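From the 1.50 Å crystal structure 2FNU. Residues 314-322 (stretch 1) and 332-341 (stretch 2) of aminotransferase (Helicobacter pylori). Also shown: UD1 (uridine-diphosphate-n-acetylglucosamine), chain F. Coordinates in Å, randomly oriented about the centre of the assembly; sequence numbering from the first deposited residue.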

# COMPACT_ATOMS: atom_id res chain seq x y z
N VAL B 314 -2.33 4.36 25.13
CA VAL B 314 -3.32 3.37 25.55
C VAL B 314 -3.68 2.49 24.35
O VAL B 314 -3.98 3.01 23.26
N HIS B 315 -3.65 1.17 24.57
CA HIS B 315 -4.07 0.19 23.56
C HIS B 315 -5.12 -0.73 24.19
O HIS B 315 -4.77 -1.53 25.05
N TYR B 316 -6.41 -0.66 23.83
CA TYR B 316 -7.01 0.14 22.76
C TYR B 316 -8.42 0.53 23.18
O TYR B 316 -9.06 -0.17 23.97
N LYS B 317 -8.93 1.61 22.61
CA LYS B 317 -10.36 1.91 22.69
C LYS B 317 -11.15 0.72 22.11
O LYS B 317 -10.84 0.26 21.03
N PRO B 318 -12.15 0.21 22.85
CA PRO B 318 -12.96 -0.87 22.28
C PRO B 318 -13.50 -0.47 20.92
O PRO B 318 -14.09 0.60 20.79
N ILE B 319 -13.32 -1.31 19.91
CA ILE B 319 -13.63 -0.93 18.54
C ILE B 319 -15.09 -0.53 18.34
O ILE B 319 -15.41 0.38 17.57
N TYR B 320 -15.98 -1.20 19.07
CA TYR B 320 -17.43 -0.93 18.91
C TYR B 320 -17.82 0.47 19.42
O TYR B 320 -18.95 0.90 19.20
N GLN B 321 -16.91 1.15 20.12
CA GLN B 321 -17.14 2.52 20.58
C GLN B 321 -17.02 3.57 19.47
O GLN B 321 -17.49 4.71 19.63
N TYR B 322 -16.32 3.22 18.38
CA TYR B 322 -16.13 4.19 17.30
C TYR B 322 -17.46 4.50 16.62
O TYR B 322 -18.31 3.63 16.49
N ALA B 332 -23.87 -3.77 22.71
CA ALA B 332 -23.83 -3.54 24.14
C ALA B 332 -22.35 -3.51 24.56
O ALA B 332 -21.57 -4.37 24.13
N PRO B 333 -21.95 -2.52 25.37
CA PRO B 333 -20.56 -2.55 25.85
C PRO B 333 -20.24 -3.85 26.58
O PRO B 333 -21.10 -4.44 27.24
N LEU B 334 -18.99 -4.30 26.45
CA LEU B 334 -18.52 -5.49 27.13
C LEU B 334 -17.68 -5.08 28.33
O LEU B 334 -16.64 -4.42 28.18
N LYS B 335 -18.11 -5.49 29.53
CA LYS B 335 -17.42 -5.08 30.74
C LYS B 335 -15.92 -5.39 30.69
O LYS B 335 -15.10 -4.57 31.10
N SER B 336 -15.58 -6.57 30.18
CA SER B 336 -14.16 -6.96 30.13
C SER B 336 -13.34 -6.00 29.28
O SER B 336 -12.20 -5.68 29.63
N ALA B 337 -13.92 -5.54 28.17
CA ALA B 337 -13.20 -4.63 27.27
C ALA B 337 -13.12 -3.22 27.85
O ALA B 337 -12.08 -2.55 27.80
N GLU B 338 -14.25 -2.74 28.40
CA GLU B 338 -14.30 -1.41 29.01
C GLU B 338 -13.32 -1.29 30.18
O GLU B 338 -12.56 -0.31 30.27
N ASP B 339 -13.34 -2.29 31.07
CA ASP B 339 -12.44 -2.28 32.23
C ASP B 339 -10.98 -2.33 31.78
O ASP B 339 -10.15 -1.59 32.32
N PHE B 340 -10.67 -3.17 30.78
CA PHE B 340 -9.30 -3.26 30.30
C PHE B 340 -8.83 -1.92 29.72
O PHE B 340 -7.74 -1.42 30.03
N TYR B 341 -9.65 -1.34 28.85
CA TYR B 341 -9.31 -0.04 28.26
C TYR B 341 -9.10 1.04 29.33
O TYR B 341 -8.15 1.81 29.26

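The loop 314-322 packs along the start of helix 335-341, and in each stretch a tyrosine, Tyr-320 or Tyr-341, is the residue most covered by the other stretch. Tyr-320, in the 3-10 segment 319-321, points toward the helix with chi1 in the p well (58°). This conformation carries its hydroxyl to the first turn, where OH accepts a hydrogen bond from the backbone N of Leu-334 (2.9 Å), the N-cap residue, and donates one to Glu-338 OE2 (2.6 Å). The ring meanwhile packs against Pro-333 and Leu-334, with CE1 of Tyr-320 4.0 Å from CD1 of Leu-334.

The CA-to-CB bond of Glu-338 runs sideways, but its m, m rotamer (chi1 -60°, chi2 -68°) folds the carboxylate back to the loop. Gln-321, with chi1 m and chi2 t, extends to meet it: its NE2 donates to Glu-338 OE2 at 3.0 Å, so that one oxygen receives both the amide and the tyrosine hydroxyl.

Tyr-341 adopts t (172°), which lays its ring alongside residues 314-318. CA of Lys-317 and CD of Pro-318 sit over one face, 3.7 and 3.9 Å from the ring centroid, in CH-pi contacts. Val-314, also t, brings CG1 to 3.7 Å from Tyr-341 CD1. Pro-318 points toward the helix and also reaches Ala-337, CG to CB 4.1 Å; the same methyl group, Ala-337 CB, also lies 3.8 Å from Tyr-320 OH, so it touches both side chains. A water bonds to Tyr-341 OH (2.7 Å) and donates a weak hydrogen bond to Gln-321 OE1 (3.4 Å).

Phe-340, t, brings the edge of its ring to the loop backbone, CE2 lying 3.6 Å from His-315 O. The side chains of His-315 and Tyr-316, both m, point away from the helix. Tyr-316, preceded by a cis peptide bond, donates from OH to O3' of UD1 (2.8 Å), while His-315 CD2 lies 3.6 Å from UD1 C8'.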

# COMPACT_ATOMS: atom_id res chain seq x y z
CB VAL B 314 -4.59 4.05 26.09
CG1 VAL B 314 -5.68 3.00 26.45
CG2 VAL B 314 -4.26 4.92 27.32
CB HIS B 315 -2.83 -0.64 23.14
CG HIS B 315 -1.71 0.19 22.59
ND1 HIS B 315 -0.67 0.66 23.36
CD2 HIS B 315 -1.46 0.60 21.32
CE1 HIS B 315 0.16 1.35 22.59
NE2 HIS B 315 -0.29 1.32 21.35
CB TYR B 316 -7.18 -0.71 21.49
CG TYR B 316 -5.92 -1.13 20.81
CD1 TYR B 316 -5.39 -2.41 21.02
CD2 TYR B 316 -5.25 -0.27 19.94
CE1 TYR B 316 -4.22 -2.81 20.38
CE2 TYR B 316 -4.06 -0.65 19.28
CZ TYR B 316 -3.56 -1.92 19.53
OH TYR B 316 -2.41 -2.30 18.89
CB LYS B 317 -10.66 3.18 21.90
CG LYS B 317 -12.11 3.61 21.80
CD LYS B 317 -12.12 5.03 21.20
CE LYS B 317 -13.50 5.59 20.98
NZ LYS B 317 -13.34 7.03 20.57
CB PRO B 318 -14.07 -1.05 23.32
CG PRO B 318 -13.37 -0.67 24.66
CD PRO B 318 -12.54 0.53 24.24
CB ILE B 319 -13.21 -2.04 17.54
CG1 ILE B 319 -11.67 -2.16 17.50
CG2 ILE B 319 -13.77 -1.80 16.15
CD1 ILE B 319 -11.17 -3.44 16.82
CB TYR B 320 -18.27 -2.02 19.60
CG TYR B 320 -17.96 -2.17 21.08
CD1 TYR B 320 -17.25 -3.28 21.56
CD2 TYR B 320 -18.36 -1.19 22.00
CE1 TYR B 320 -16.95 -3.40 22.92
CE2 TYR B 320 -18.05 -1.31 23.37
CZ TYR B 320 -17.35 -2.43 23.82
OH TYR B 320 -17.03 -2.56 25.15
CB GLN B 321 -16.16 2.91 21.71
CG GLN B 321 -16.38 2.29 23.09
CD GLN B 321 -15.58 3.02 24.20
OE1 GLN B 321 -15.05 4.13 24.00
NE2 GLN B 321 -15.50 2.40 25.38
CB TYR B 322 -15.14 3.65 16.27
CG TYR B 322 -13.69 3.69 16.72
CD1 TYR B 322 -13.07 4.90 17.06
CD2 TYR B 322 -12.92 2.52 16.75
CE1 TYR B 322 -11.73 4.95 17.45
CE2 TYR B 322 -11.58 2.54 17.15
CZ TYR B 322 -10.99 3.77 17.47
OH TYR B 322 -9.67 3.87 17.87
CB ALA B 332 -24.56 -4.65 24.87
CB PRO B 333 -20.48 -1.36 26.81
CG PRO B 333 -21.57 -0.41 26.30
CD PRO B 333 -22.68 -1.34 25.87
CB LEU B 334 -17.65 -6.32 26.17
CG LEU B 334 -18.38 -6.82 24.92
CD1 LEU B 334 -17.37 -7.26 23.89
CD2 LEU B 334 -19.31 -7.98 25.29
CB LYS B 335 -18.05 -5.73 31.98
CG LYS B 335 -17.32 -5.44 33.28
CD LYS B 335 -17.99 -6.11 34.50
CE LYS B 335 -17.14 -5.96 35.76
NZ LYS B 335 -16.75 -4.55 36.03
CB SER B 336 -14.02 -8.40 29.64
OG SER B 336 -14.57 -8.58 28.34
CB ALA B 337 -13.88 -4.59 25.90
CB GLU B 338 -15.72 -1.08 29.50
CG GLU B 338 -16.78 -1.09 28.40
CD GLU B 338 -16.63 0.05 27.40
OE1 GLU B 338 -16.41 1.20 27.83
OE2 GLU B 338 -16.73 -0.20 26.18
CB ASP B 339 -12.70 -3.45 33.19
CG ASP B 339 -14.03 -3.33 33.95
OD1 ASP B 339 -14.66 -2.26 33.95
OD2 ASP B 339 -14.43 -4.35 34.54
CB PHE B 340 -9.16 -4.37 29.25
CG PHE B 340 -7.74 -4.60 28.82
CD1 PHE B 340 -6.93 -5.49 29.52
CD2 PHE B 340 -7.20 -3.91 27.73
CE1 PHE B 340 -5.59 -5.68 29.12
CE2 PHE B 340 -5.88 -4.09 27.33
CZ PHE B 340 -5.08 -4.98 28.03
CB TYR B 341 -10.44 0.37 27.32
CG TYR B 341 -10.39 1.77 26.76
CD1 TYR B 341 -9.27 2.24 26.08
CD2 TYR B 341 -11.51 2.60 26.85
CE1 TYR B 341 -9.26 3.54 25.52
CE2 TYR B 341 -11.52 3.89 26.29
CZ TYR B 341 -10.39 4.34 25.64
OH TYR B 341 -10.41 5.60 25.08
C1' UD1 F . -1.50 2.74 15.46
C2' UD1 F . -1.61 1.73 16.62
C3' UD1 F . -0.51 0.68 16.58
C4' UD1 F . -0.36 0.09 15.17
C5' UD1 F . -0.30 1.14 14.05
C6' UD1 F . 1.08 1.79 13.94
C7' UD1 F . -2.71 2.79 18.56
C8' UD1 F . -2.56 3.68 19.76
N2' UD1 F . -1.60 2.45 17.89
O1' UD1 F . -0.42 3.65 15.68
O3' UD1 F . -0.82 -0.39 17.51
O5' UD1 F . -1.35 2.11 14.17
O7' UD1 F . -3.80 2.41 18.22
N1 UD1 F . 6.91 6.57 15.98
C2 UD1 F . 8.29 6.53 15.69
N3 UD1 F . 8.70 6.37 14.42
C4 UD1 F . 7.83 6.27 13.40
C5 UD1 F . 6.46 6.31 13.62
C6 UD1 F . 5.98 6.46 14.91
O2 UD1 F . 9.12 6.62 16.63
O4 UD1 F . 8.27 6.13 12.25
C1B UD1 F . 6.48 6.75 17.38
C2B UD1 F . 6.40 8.25 17.64
O2' UD1 F . 6.96 8.53 18.93
C3B UD1 F . 4.92 8.56 17.62
C4B UD1 F . 4.31 7.26 18.09
O4B UD1 F . 5.17 6.22 17.62
O3B UD1 F . 4.56 9.65 18.47
C5B UD1 F . 2.92 7.09 17.50
O5B UD1 F . 2.40 5.86 17.97
PA UD1 F . 0.80 5.61 17.90
O1A UD1 F . 0.53 4.16 18.29
O2A UD1 F . 0.12 6.73 18.67
O3A UD1 F . 0.63 5.83 16.31
PB UD1 F . -0.60 5.24 15.44
O1B UD1 F . -1.92 5.68 16.05
O2B UD1 F . -0.28 5.51 13.98
O HOH W 1 -12.95 6.61 24.89